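Local structure of kelch-like protein 7 (Homo sapiens, 3II7) at residues A[107-118]-A[135-145]; A[84-92]-A[119-130]. The protein is a substrate-specific adapter of a CUL3-RBX1 E3 ubiquitin ligase that marks proteins for degradation, represented here by its six-bladed kelch domain. All coordinates share one frame; numbering follows the deposited sequence.

Contact 1 (A[107-118]-A[135-145]); sequences SGGSEVGNSALY and SMLTQRCSHGM. With EDO (1,2-ethanediol), chain X; EDO (1,2-ethanediol), chain Q; EDO (1,2-ethanediol), chain T.
The double glycine that marks kelch repeats, Gly-108 and Gly-109, lies at the end of strand 103-107 of a beta-propeller blade, where the loop 107-118 meets the chain leading into the next blade. Gly-109 N donates to Arg-140 O at 2.9 Å, in the carbonyl plane, while a side chain on Gly-108 would run into that oxygen and the His-143 ring. Two further backbone bonds continue the join: Arg-140 N to Leu-117 O, from above the carbonyl plane, and Met-136 N to Tyr-118 O. Ser-107 OG hydrogen-bonds His-143 NE2 at 2.8 Å, at the edge of the imidazole; the Ser-107 chi1 of 65°, with OG between backbone N and carbonyl carbon, turns it to that ring and to Met-145 SD, 3.2 Å from OG. In the Tyr-118 conformer described, Gln-139 CB sits over the centre of the Tyr-118 ring, 3.9 Å from its centroid, with ring and amide planes 57° apart, and one water bridges Tyr-118 OH and Leu-137 O. Arg-140 carries its guanidinium to a salt bridge with Glu-172. Backbone bonds thus run from the double glycine to Tyr-118, buried Ser-107 and His-143 satisfy each other, and the exposed tyrosine adds CH-pi packing.

Contact 2 (A[84-92]-A[119-130]); sequences SKLGPPTPR and LFECYDTRTESW. With EDO (1,2-ethanediol), chain R.
Trp-130 and Glu-121, both from strands of one propeller blade, grip the 84-92 chain that arrives from the blade before. The indole is the tight part: Pro-88 CA stands over its six-membered ring, 3.8 Å from the centroid, and Pro-89 CD over the five-membered ring, with Tyr-123 CB on the opposite face. In the ring plane, Trp-130 NE1 donates to Leu-86 O at 2.9 Å, fixing the indole's rotation. Replacing Trp-130 by an alanine would remove the indole and is likely to leave Leu-86 O without its donor and a gap between the prolines and Tyr-123. Beside it, Glu-121 is extended at chi2 (-178°), which carries its carboxylate to Thr-90: Glu-121 OE1 takes Thr-90 N on its syn lone pair at 3.2 Å, and OE2 takes Thr-90 OG1 at 3.1 Å. Arg-92 NH1 donates in the guanidinium plane to Thr-90 O (2.9 Å) and adds a salt bridge, its hydrogen bond weak, to Glu-121 OE1 at 2.9 Å, the guanidinium and carboxylate planes 86° apart; Arg-92 NE is held by Gly-108 O, and Leu-119 CD2 lies over the guanidinium face. The solvent side is looser: exposed Glu-128 and partly exposed Lys-85 form only a long salt bridge, Glu-128 OE2 to Lys-85 NZ 3.9 Å, with a water linking NZ to OE1. Strand 81-86 is an edge strand of its sheet, and its neighbour 71-76 supplies Met-72 to Tyr-123 and Trp-130.

Contact 1 and contact 2 show how one propeller blade is tied to both its neighbours. The blade made of strands 96-100, 103-107, 120-124 and 129-133 gives 119-130 to the chain coming from the blade before, and its loop 107-118 to the chain running on into the blade after. The two centres are 16 Å apart, yet they touch at the double glycine: Arg-92 NE lies 2.6 Å from Gly-108 O, probably hydrogen-bonded, and Gly-108 N is 2.9 Å from Leu-119 O. Arg-92 NE thus meets the oxygen of the Gly-108 to Gly-109 peptide whose N-H is bound by Arg-140 O. The bound ethanediols probably come from the crystallisation liquor.

Contact 1 (A[107-118]-A[135-145])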
loop_
_atom_site.group_PDB
_atom_site.type_symbol
_atom_site.label_atom_id
_atom_site.label_comp_id
_atom_site.label_asym_id
_atom_site.label_seq_id
_atom_site.Cartn_x
_atom_site.Cartn_y
_atom_site.Cartn_z
ATOM N N SER A 107 -6.453 8.681 0.129
ATOM C CA SER A 107 -7.867 8.323 -0.069
ATOM C C SER A 107 -8.437 7.478 1.022
ATOM O O SER A 107 -7.787 6.597 1.573
ATOM C CB SER A 107 -8.060 7.546 -1.393
ATOM O OG SER A 107 -7.384 6.287 -1.330
ATOM N N GLY A 108 -9.708 7.741 1.305
ATOM C CA GLY A 108 -10.469 6.913 2.195
ATOM C C GLY A 108 -9.960 6.918 3.609
ATOM O O GLY A 108 -9.390 7.923 4.091
ATOM N N GLY A 109 -10.186 5.795 4.290
ATOM C CA GLY A 109 -9.844 5.685 5.714
ATOM C C GLY A 109 -11.030 5.986 6.594
ATOM O O GLY A 109 -12.124 6.184 6.110
ATOM N N SER A 110 -10.793 5.993 7.909
ATOM C CA SER A 110 -11.837 6.136 8.910
ATOM C C SER A 110 -11.389 7.156 9.916
ATOM O O SER A 110 -10.208 7.239 10.233
ATOM C CB SER A 110 -12.096 4.800 9.647
ATOM O OG SER A 110 -10.904 4.249 10.181
ATOM N N GLU A 111 -12.342 7.921 10.423
ATOM C CA GLU A 111 -12.155 8.753 11.602
ATOM C C GLU A 111 -12.927 8.063 12.734
ATOM O O GLU A 111 -13.537 7.004 12.540
ATOM C CB GLU A 111 -12.760 10.144 11.401
ATOM C CG GLU A 111 -12.143 11.037 10.329
ATOM C CD GLU A 111 -12.986 12.303 10.107
ATOM O OE1 GLU A 111 -14.111 12.184 9.564
ATOM O OE2 GLU A 111 -12.531 13.404 10.486
ATOM N N VAL A 112 -12.919 8.673 13.907
ATOM C CA VAL A 112 -13.892 8.318 14.938
ATOM C C VAL A 112 -15.304 8.727 14.428
ATOM O O VAL A 112 -15.487 9.815 13.858
ATOM C CB VAL A 112 -13.559 8.997 16.287
ATOM C CG1 VAL A 112 -12.214 8.498 16.805
ATOM C CG2 VAL A 112 -13.547 10.522 16.143
ATOM N N GLY A 113 -16.282 7.838 14.587
ATOM C CA GLY A 113 -17.666 8.139 14.180
ATOM C C GLY A 113 -17.956 7.940 12.699
ATOM O O GLY A 113 -18.997 8.380 12.192
ATOM N N ASN A 114 -17.047 7.269 11.995
ATOM C CA ASN A 114 -17.289 6.945 10.595
ATOM C C ASN A 114 -16.443 5.728 10.181
ATOM O O ASN A 114 -15.206 5.765 10.242
ATOM C CB ASN A 114 -17.007 8.194 9.716
ATOM C CG ASN A 114 -18.059 8.409 8.615
ATOM O OD1 ASN A 114 -18.639 7.454 8.086
ATOM N ND2 ASN A 114 -18.295 9.675 8.267
ATOM N N SER A 115 -17.122 4.660 9.767
ATOM C CA SER A 115 -16.463 3.405 9.357
ATOM C C SER A 115 -15.591 3.590 8.110
ATOM O O SER A 115 -14.522 2.958 7.986
ATOM C CB SER A 115 -17.511 2.335 9.049
ATOM O OG SER A 115 -18.144 2.600 7.793
ATOM N N ALA A 116 -16.048 4.430 7.168
ATOM C CA ALA A 116 -15.262 4.656 5.966
ATOM C C ALA A 116 -15.611 5.957 5.256
ATOM O O ALA A 116 -16.764 6.323 5.167
ATOM C CB ALA A 116 -15.404 3.481 5.008
ATOM N N LEU A 117 -14.580 6.626 4.708
ATOM C CA LEU A 117 -14.742 7.900 4.030
ATOM C C LEU A 117 -14.507 7.797 2.515
ATOM O O LEU A 117 -13.806 6.896 2.038
ATOM C CB LEU A 117 -13.738 8.906 4.610
ATOM C CG LEU A 117 -13.856 9.276 6.082
ATOM C CD1 LEU A 117 -12.797 10.321 6.437
ATOM C CD2 LEU A 117 -15.221 9.806 6.401
ATOM N N TYR A 118 -15.111 8.723 1.769
ATOM C CA TYR A 118 -14.926 8.926 0.323
ATOM C C TYR A 118 -13.749 9.902 0.027
ATOM O O TYR A 118 -13.379 10.117 -1.127
ATOM C CB TYR A 118 -16.161 9.618 -0.274
ATOM C CG TYR A 118 -17.536 8.949 -0.216
ATOM C CD1 TYR A 118 -18.470 9.312 0.745
ATOM C CD2 TYR A 118 -17.933 8.046 -1.188
ATOM C CE1 TYR A 118 -19.744 8.739 0.760
ATOM C CE2 TYR A 118 -19.189 7.493 -1.183
ATOM C CZ TYR A 118 -20.086 7.841 -0.215
ATOM O OH TYR A 118 -21.341 7.274 -0.213
ATOM N N SER A 135 -14.167 13.392 -4.544
ATOM C CA SER A 135 -14.272 12.213 -3.705
ATOM C C SER A 135 -14.443 10.937 -4.521
ATOM O O SER A 135 -15.038 10.953 -5.616
ATOM C CB SER A 135 -15.476 12.348 -2.790
ATOM O OG SER A 135 -15.223 13.330 -1.792
ATOM N N MET A 136 -13.986 9.820 -3.962
ATOM C CA MET A 136 -14.265 8.510 -4.557
ATOM C C MET A 136 -15.753 8.259 -4.666
ATOM O O MET A 136 -16.569 8.823 -3.916
ATOM C CB MET A 136 -13.639 7.364 -3.740
ATOM C CG MET A 136 -12.152 7.398 -3.674
ATOM S SD MET A 136 -11.413 6.056 -2.737
ATOM C CE MET A 136 -12.059 6.359 -1.054
ATOM N N LEU A 137 -16.090 7.382 -5.595
ATOM C CA LEU A 137 -17.489 6.956 -5.817
ATOM C C LEU A 137 -18.026 6.093 -4.651
ATOM O O LEU A 137 -19.224 6.146 -4.334
ATOM C CB LEU A 137 -17.598 6.187 -7.139
ATOM C CG LEU A 137 -17.272 7.030 -8.407
ATOM C CD1 LEU A 137 -17.129 6.163 -9.628
ATOM C CD2 LEU A 137 -18.365 8.061 -8.652
ATOM N N THR A 138 -17.136 5.300 -4.025
ATOM C CA THR A 138 -17.482 4.440 -2.878
ATOM C C THR A 138 -16.495 4.689 -1.760
ATOM O O THR A 138 -15.274 4.676 -1.975
ATOM C CB THR A 138 -17.415 2.957 -3.259
ATOM O OG1 THR A 138 -18.304 2.689 -4.379
ATOM C CG2 THR A 138 -17.755 2.060 -2.056
ATOM N N GLN A 139 -17.027 4.935 -0.573
ATOM C CA GLN A 139 -16.225 5.108 0.606
ATOM C C GLN A 139 -15.514 3.791 0.912
ATOM O O GLN A 139 -16.058 2.703 0.661
ATOM C CB GLN A 139 -17.109 5.524 1.787
ATOM C CG GLN A 139 -18.057 4.438 2.275
ATOM C CD GLN A 139 -19.299 4.986 2.952
ATOM O OE1 GLN A 139 -20.227 5.401 2.294
ATOM N NE2 GLN A 139 -19.316 4.975 4.282
ATOM N N ARG A 140 -14.308 3.884 1.448
ATOM C CA ARG A 140 -13.523 2.673 1.738
ATOM C C ARG A 140 -12.369 2.895 2.722
ATOM O O ARG A 140 -11.825 3.966 2.773
ATOM C CB ARG A 140 -12.991 2.031 0.449
ATOM C CG ARG A 140 -12.264 2.880 -0.451
ATOM C CD ARG A 140 -12.024 2.167 -1.805
ATOM N NE ARG A 140 -13.052 2.359 -2.863
ATOM C CZ ARG A 140 -13.466 1.419 -3.717
ATOM N NH1 ARG A 140 -13.068 0.161 -3.604
ATOM N NH2 ARG A 140 -14.360 1.711 -4.656
ATOM N N CYS A 141 -12.092 1.862 3.532
ATOM C CA CYS A 141 -10.913 1.734 4.419
ATOM C C CYS A 141 -10.160 0.465 4.034
ATOM O O CYS A 141 -10.790 -0.504 3.622
ATOM C CB CYS A 141 -11.350 1.548 5.878
ATOM S SG CYS A 141 -12.040 2.964 6.673
ATOM N N SER A 142 -8.846 0.440 4.254
ATOM C CA SER A 142 -8.045 -0.775 4.108
ATOM C C SER A 142 -8.024 -1.260 2.683
ATOM O O SER A 142 -7.817 -2.426 2.429
ATOM C CB SER A 142 -8.558 -1.882 5.041
ATOM O OG SER A 142 -8.562 -1.449 6.390
ATOM N N HIS A 143 -8.258 -0.331 1.778
ATOM C CA HIS A 143 -8.171 -0.556 0.357
ATOM C C HIS A 143 -6.753 -0.378 -0.151
ATOM O O HIS A 143 -5.901 0.201 0.505
ATOM C CB HIS A 143 -9.079 0.449 -0.389
ATOM C CG HIS A 143 -8.803 1.887 -0.038
ATOM N ND1 HIS A 143 -8.951 2.368 1.246
ATOM C CD2 HIS A 143 -8.398 2.941 -0.794
ATOM C CE1 HIS A 143 -8.616 3.647 1.272
ATOM N NE2 HIS A 143 -8.315 4.030 0.042
ATOM N N GLY A 144 -6.514 -0.870 -1.350
ATOM C CA GLY A 144 -5.267 -0.537 -2.079
ATOM C C GLY A 144 -5.423 0.647 -2.997
ATOM O O GLY A 144 -6.529 0.909 -3.536
ATOM N N MET A 145 -4.325 1.395 -3.191
ATOM C CA MET A 145 -4.290 2.472 -4.167
ATOM C C MET A 145 -2.953 2.487 -4.838
ATOM O O MET A 145 -1.902 2.436 -4.142
ATOM C CB MET A 145 -4.562 3.839 -3.537
ATOM C CG MET A 145 -4.799 4.959 -4.585
ATOM S SD MET A 145 -5.575 6.524 -3.982
ATOM C CE MET A 145 -4.285 6.964 -2.818
HETATM C C1 EDO X . -18.503 8.721 4.634
HETATM O O1 EDO X . -19.128 7.761 5.498
HETATM C C2 EDO X . -19.414 9.926 4.422
HETATM O O2 EDO X . -20.752 9.497 4.150
HETATM C C1 EDO Q . -16.300 12.986 2.826
HETATM O O1 EDO Q . -15.659 13.743 1.785
HETATM C C2 EDO Q . -15.612 11.666 2.930
HETATM O O2 EDO Q . -16.471 10.658 3.388
HETATM C C1 EDO T . -20.155 11.401 -2.520
HETATM O O1 EDO T . -20.030 12.732 -2.001
HETATM C C2 EDO T . -18.864 10.983 -3.230
HETATM O O2 EDO T . -19.060 9.744 -3.931
HETATM O O HOH W 1 -21.452 5.319 -2.608
#

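Contact 2 (A[84-92]-A[119-130])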
loop_
_atom_site.group_PDB
_atom_site.type_symbol
_atom_site.label_atom_id
_atom_site.label_comp_id
_atom_site.label_asym_id
_atom_site.label_seq_id
_atom_site.Cartn_x
_atom_site.Cartn_y
_atom_site.Cartn_z
ATOM N N SER A 84 9.566 16.865 9.150
ATOM C CA SER A 84 8.112 16.761 9.330
ATOM C C SER A 84 7.368 17.945 8.769
ATOM O O SER A 84 7.817 19.096 8.901
ATOM C CB SER A 84 7.759 16.615 10.808
ATOM O OG SER A 84 8.402 15.510 11.385
ATOM N N LYS A 85 6.228 17.651 8.155
ATOM C CA LYS A 85 5.302 18.644 7.618
ATOM C C LYS A 85 3.927 18.390 8.218
ATOM O O LYS A 85 3.765 17.469 8.966
ATOM C CB LYS A 85 5.250 18.504 6.105
ATOM C CG LYS A 85 6.564 18.792 5.435
ATOM C CD LYS A 85 6.840 20.296 5.457
ATOM C CE LYS A 85 8.250 20.620 5.050
ATOM N NZ LYS A 85 8.572 22.009 5.462
ATOM N N LEU A 86 2.947 19.250 7.927
ATOM C CA LEU A 86 1.605 18.996 8.421
ATOM C C LEU A 86 0.941 18.029 7.461
ATOM O O LEU A 86 1.180 18.077 6.264
ATOM C CB LEU A 86 0.818 20.299 8.653
ATOM C CG LEU A 86 1.267 21.051 9.934
ATOM C CD1 LEU A 86 0.535 22.412 10.086
ATOM C CD2 LEU A 86 1.086 20.192 11.222
ATOM N N GLY A 87 0.204 17.077 8.019
ATOM C CA GLY A 87 -0.257 15.917 7.294
ATOM C C GLY A 87 -1.566 16.180 6.654
ATOM O O GLY A 87 -1.916 17.348 6.435
ATOM N N PRO A 88 -2.334 15.095 6.354
ATOM C CA PRO A 88 -3.533 15.386 5.652
ATOM C C PRO A 88 -4.433 16.260 6.511
ATOM O O PRO A 88 -4.462 16.086 7.736
ATOM C CB PRO A 88 -4.149 13.992 5.383
ATOM C CG PRO A 88 -3.720 13.164 6.521
ATOM C CD PRO A 88 -2.341 13.741 6.942
ATOM N N PRO A 89 -5.144 17.196 5.877
ATOM C CA PRO A 89 -6.092 18.055 6.557
ATOM C C PRO A 89 -7.073 17.279 7.431
ATOM O O PRO A 89 -7.468 17.782 8.473
ATOM C CB PRO A 89 -6.815 18.756 5.407
ATOM C CG PRO A 89 -5.820 18.803 4.307
ATOM C CD PRO A 89 -4.981 17.577 4.453
ATOM N N THR A 90 -7.453 16.069 7.007
ATOM C CA THR A 90 -8.365 15.220 7.777
ATOM C C THR A 90 -7.598 14.000 8.271
ATOM O O THR A 90 -7.355 13.066 7.511
ATOM C CB THR A 90 -9.563 14.767 6.959
ATOM O OG1 THR A 90 -10.291 15.911 6.499
ATOM C CG2 THR A 90 -10.488 13.900 7.802
ATOM N N PRO A 91 -7.190 14.013 9.547
ATOM C CA PRO A 91 -6.497 12.833 10.072
ATOM C C PRO A 91 -7.432 11.646 10.075
ATOM O O PRO A 91 -8.627 11.789 10.375
ATOM C CB PRO A 91 -6.118 13.236 11.497
ATOM C CG PRO A 91 -6.154 14.735 11.511
ATOM C CD PRO A 91 -7.228 15.112 10.530
ATOM N N ARG A 92 -6.906 10.496 9.677
ATOM C CA ARG A 92 -7.705 9.283 9.550
ATOM C C ARG A 92 -6.807 8.052 9.464
ATOM O O ARG A 92 -5.614 8.143 9.088
ATOM C CB ARG A 92 -8.621 9.350 8.341
ATOM C CG ARG A 92 -7.941 9.652 7.071
ATOM C CD ARG A 92 -8.890 10.391 6.191
ATOM N NE ARG A 92 -8.531 10.300 4.805
ATOM C CZ ARG A 92 -7.796 11.168 4.138
ATOM N NH1 ARG A 92 -7.275 12.219 4.732
ATOM N NH2 ARG A 92 -7.589 10.968 2.836
ATOM N N LEU A 119 -13.223 10.521 1.083
ATOM C CA LEU A 119 -12.337 11.667 1.017
ATOM C C LEU A 119 -11.086 11.413 0.206
ATOM O O LEU A 119 -10.480 10.340 0.285
ATOM C CB LEU A 119 -11.935 12.076 2.443
ATOM C CG LEU A 119 -11.084 13.312 2.643
ATOM C CD1 LEU A 119 -11.747 14.586 2.098
ATOM C CD2 LEU A 119 -10.827 13.446 4.141
ATOM N N PHE A 120 -10.707 12.412 -0.575
ATOM C CA PHE A 120 -9.540 12.343 -1.449
ATOM C C PHE A 120 -8.830 13.693 -1.337
ATOM O O PHE A 120 -9.396 14.702 -1.696
ATOM C CB PHE A 120 -10.041 12.062 -2.886
ATOM C CG PHE A 120 -8.978 11.656 -3.873
ATOM C CD1 PHE A 120 -8.032 10.708 -3.564
ATOM C CD2 PHE A 120 -8.967 12.195 -5.180
ATOM C CE1 PHE A 120 -7.101 10.320 -4.505
ATOM C CE2 PHE A 120 -8.014 11.796 -6.108
ATOM C CZ PHE A 120 -7.090 10.849 -5.761
ATOM N N GLU A 121 -7.610 13.692 -0.800
ATOM C CA GLU A 121 -6.838 14.931 -0.526
ATOM C C GLU A 121 -5.440 14.748 -1.086
ATOM O O GLU A 121 -4.868 13.671 -0.923
ATOM C CB GLU A 121 -6.750 15.197 1.010
ATOM C CG GLU A 121 -8.107 15.274 1.740
ATOM C CD GLU A 121 -8.026 15.581 3.250
ATOM O OE1 GLU A 121 -7.166 15.020 3.975
ATOM O OE2 GLU A 121 -8.882 16.353 3.727
ATOM N N CYS A 122 -4.867 15.771 -1.733
ATOM C CA CYS A 122 -3.518 15.620 -2.219
ATOM C C CYS A 122 -2.606 16.744 -1.794
ATOM O O CYS A 122 -3.045 17.871 -1.561
ATOM C CB CYS A 122 -3.488 15.373 -3.713
ATOM S SG CYS A 122 -3.387 16.749 -4.791
ATOM N N TYR A 123 -1.325 16.390 -1.674
ATOM C CA TYR A 123 -0.277 17.271 -1.232
ATOM C C TYR A 123 0.608 17.558 -2.419
ATOM O O TYR A 123 1.143 16.622 -3.041
ATOM C CB TYR A 123 0.543 16.600 -0.134
ATOM C CG TYR A 123 1.697 17.424 0.450
ATOM C CD1 TYR A 123 1.456 18.525 1.270
ATOM C CD2 TYR A 123 3.028 17.070 0.211
ATOM C CE1 TYR A 123 2.499 19.268 1.813
ATOM C CE2 TYR A 123 4.084 17.801 0.762
ATOM C CZ TYR A 123 3.812 18.898 1.554
ATOM O OH TYR A 123 4.843 19.610 2.100
ATOM N N ASP A 124 0.764 18.842 -2.746
ATOM C CA ASP A 124 1.621 19.256 -3.847
ATOM C C ASP A 124 3.029 19.418 -3.290
ATOM O O ASP A 124 3.277 20.302 -2.484
ATOM C CB ASP A 124 1.125 20.557 -4.465
ATOM C CG ASP A 124 1.909 20.945 -5.704
ATOM O OD1 ASP A 124 3.147 20.948 -5.644
ATOM O OD2 ASP A 124 1.289 21.241 -6.730
ATOM N N THR A 125 3.942 18.524 -3.683
ATOM C CA THR A 125 5.290 18.511 -3.088
ATOM C C THR A 125 6.120 19.735 -3.478
ATOM O O THR A 125 7.097 20.043 -2.802
ATOM C CB THR A 125 6.115 17.217 -3.445
ATOM O OG1 THR A 125 6.387 17.186 -4.848
ATOM C CG2 THR A 125 5.372 15.951 -3.043
ATOM N N ARG A 126 5.735 20.417 -4.567
ATOM C CA ARG A 126 6.445 21.628 -5.020
ATOM C C ARG A 126 6.038 22.849 -4.189
ATOM O O ARG A 126 6.897 23.559 -3.671
ATOM C CB ARG A 126 6.187 21.877 -6.511
ATOM C CG ARG A 126 6.945 23.100 -7.087
ATOM C CD ARG A 126 6.840 23.177 -8.599
ATOM N NE ARG A 126 5.488 23.518 -9.055
ATOM C CZ ARG A 126 4.951 24.746 -9.034
ATOM N NH1 ARG A 126 5.635 25.795 -8.558
ATOM N NH2 ARG A 126 3.712 24.928 -9.485
ATOM N N THR A 127 4.724 23.084 -4.072
ATOM C CA THR A 127 4.179 24.212 -3.287
ATOM C C THR A 127 3.987 23.899 -1.788
ATOM O O THR A 127 3.704 24.798 -1.007
ATOM C CB THR A 127 2.837 24.681 -3.858
ATOM O OG1 THR A 127 1.918 23.585 -3.864
ATOM C CG2 THR A 127 3.005 25.197 -5.286
ATOM N N GLU A 128 4.120 22.624 -1.406
ATOM C CA GLU A 128 3.969 22.186 -0.013
ATOM C C GLU A 128 2.600 22.580 0.549
ATOM O O GLU A 128 2.479 23.061 1.669
ATOM C CB GLU A 128 5.125 22.715 0.855
ATOM C CG GLU A 128 6.492 22.218 0.374
ATOM C CD GLU A 128 7.620 22.466 1.369
ATOM O OE1 GLU A 128 7.715 23.591 1.899
ATOM O OE2 GLU A 128 8.426 21.536 1.601
ATOM N N SER A 129 1.564 22.333 -0.247
ATOM C CA SER A 129 0.214 22.651 0.144
ATOM C C SER A 129 -0.731 21.487 -0.116
ATOM O O SER A 129 -0.529 20.683 -1.046
ATOM C CB SER A 129 -0.258 23.882 -0.620
ATOM O OG SER A 129 -0.120 23.699 -2.007
ATOM N N TRP A 130 -1.778 21.412 0.711
ATOM C CA TRP A 130 -2.792 20.390 0.608
ATOM C C TRP A 130 -4.042 20.906 -0.089
ATOM O O TRP A 130 -4.426 22.067 0.085
ATOM C CB TRP A 130 -3.181 19.892 1.999
ATOM C CG TRP A 130 -2.187 18.967 2.623
ATOM C CD1 TRP A 130 -1.206 19.289 3.544
ATOM C CD2 TRP A 130 -2.098 17.561 2.419
ATOM N NE1 TRP A 130 -0.509 18.155 3.907
ATOM C CE2 TRP A 130 -1.033 17.081 3.229
ATOM C CE3 TRP A 130 -2.807 16.647 1.630
ATOM C CZ2 TRP A 130 -0.668 15.729 3.254
ATOM C CZ3 TRP A 130 -2.437 15.312 1.660
ATOM C CH2 TRP A 130 -1.368 14.868 2.457
HETATM C C1 EDO R . 3.061 21.611 5.084
HETATM O O1 EDO R . 3.547 21.523 6.438
HETATM C C2 EDO R . 1.525 21.594 5.080
HETATM O O2 EDO R . 0.977 22.744 5.755
HETATM O O HOH W 2 6.632 23.992 4.418
#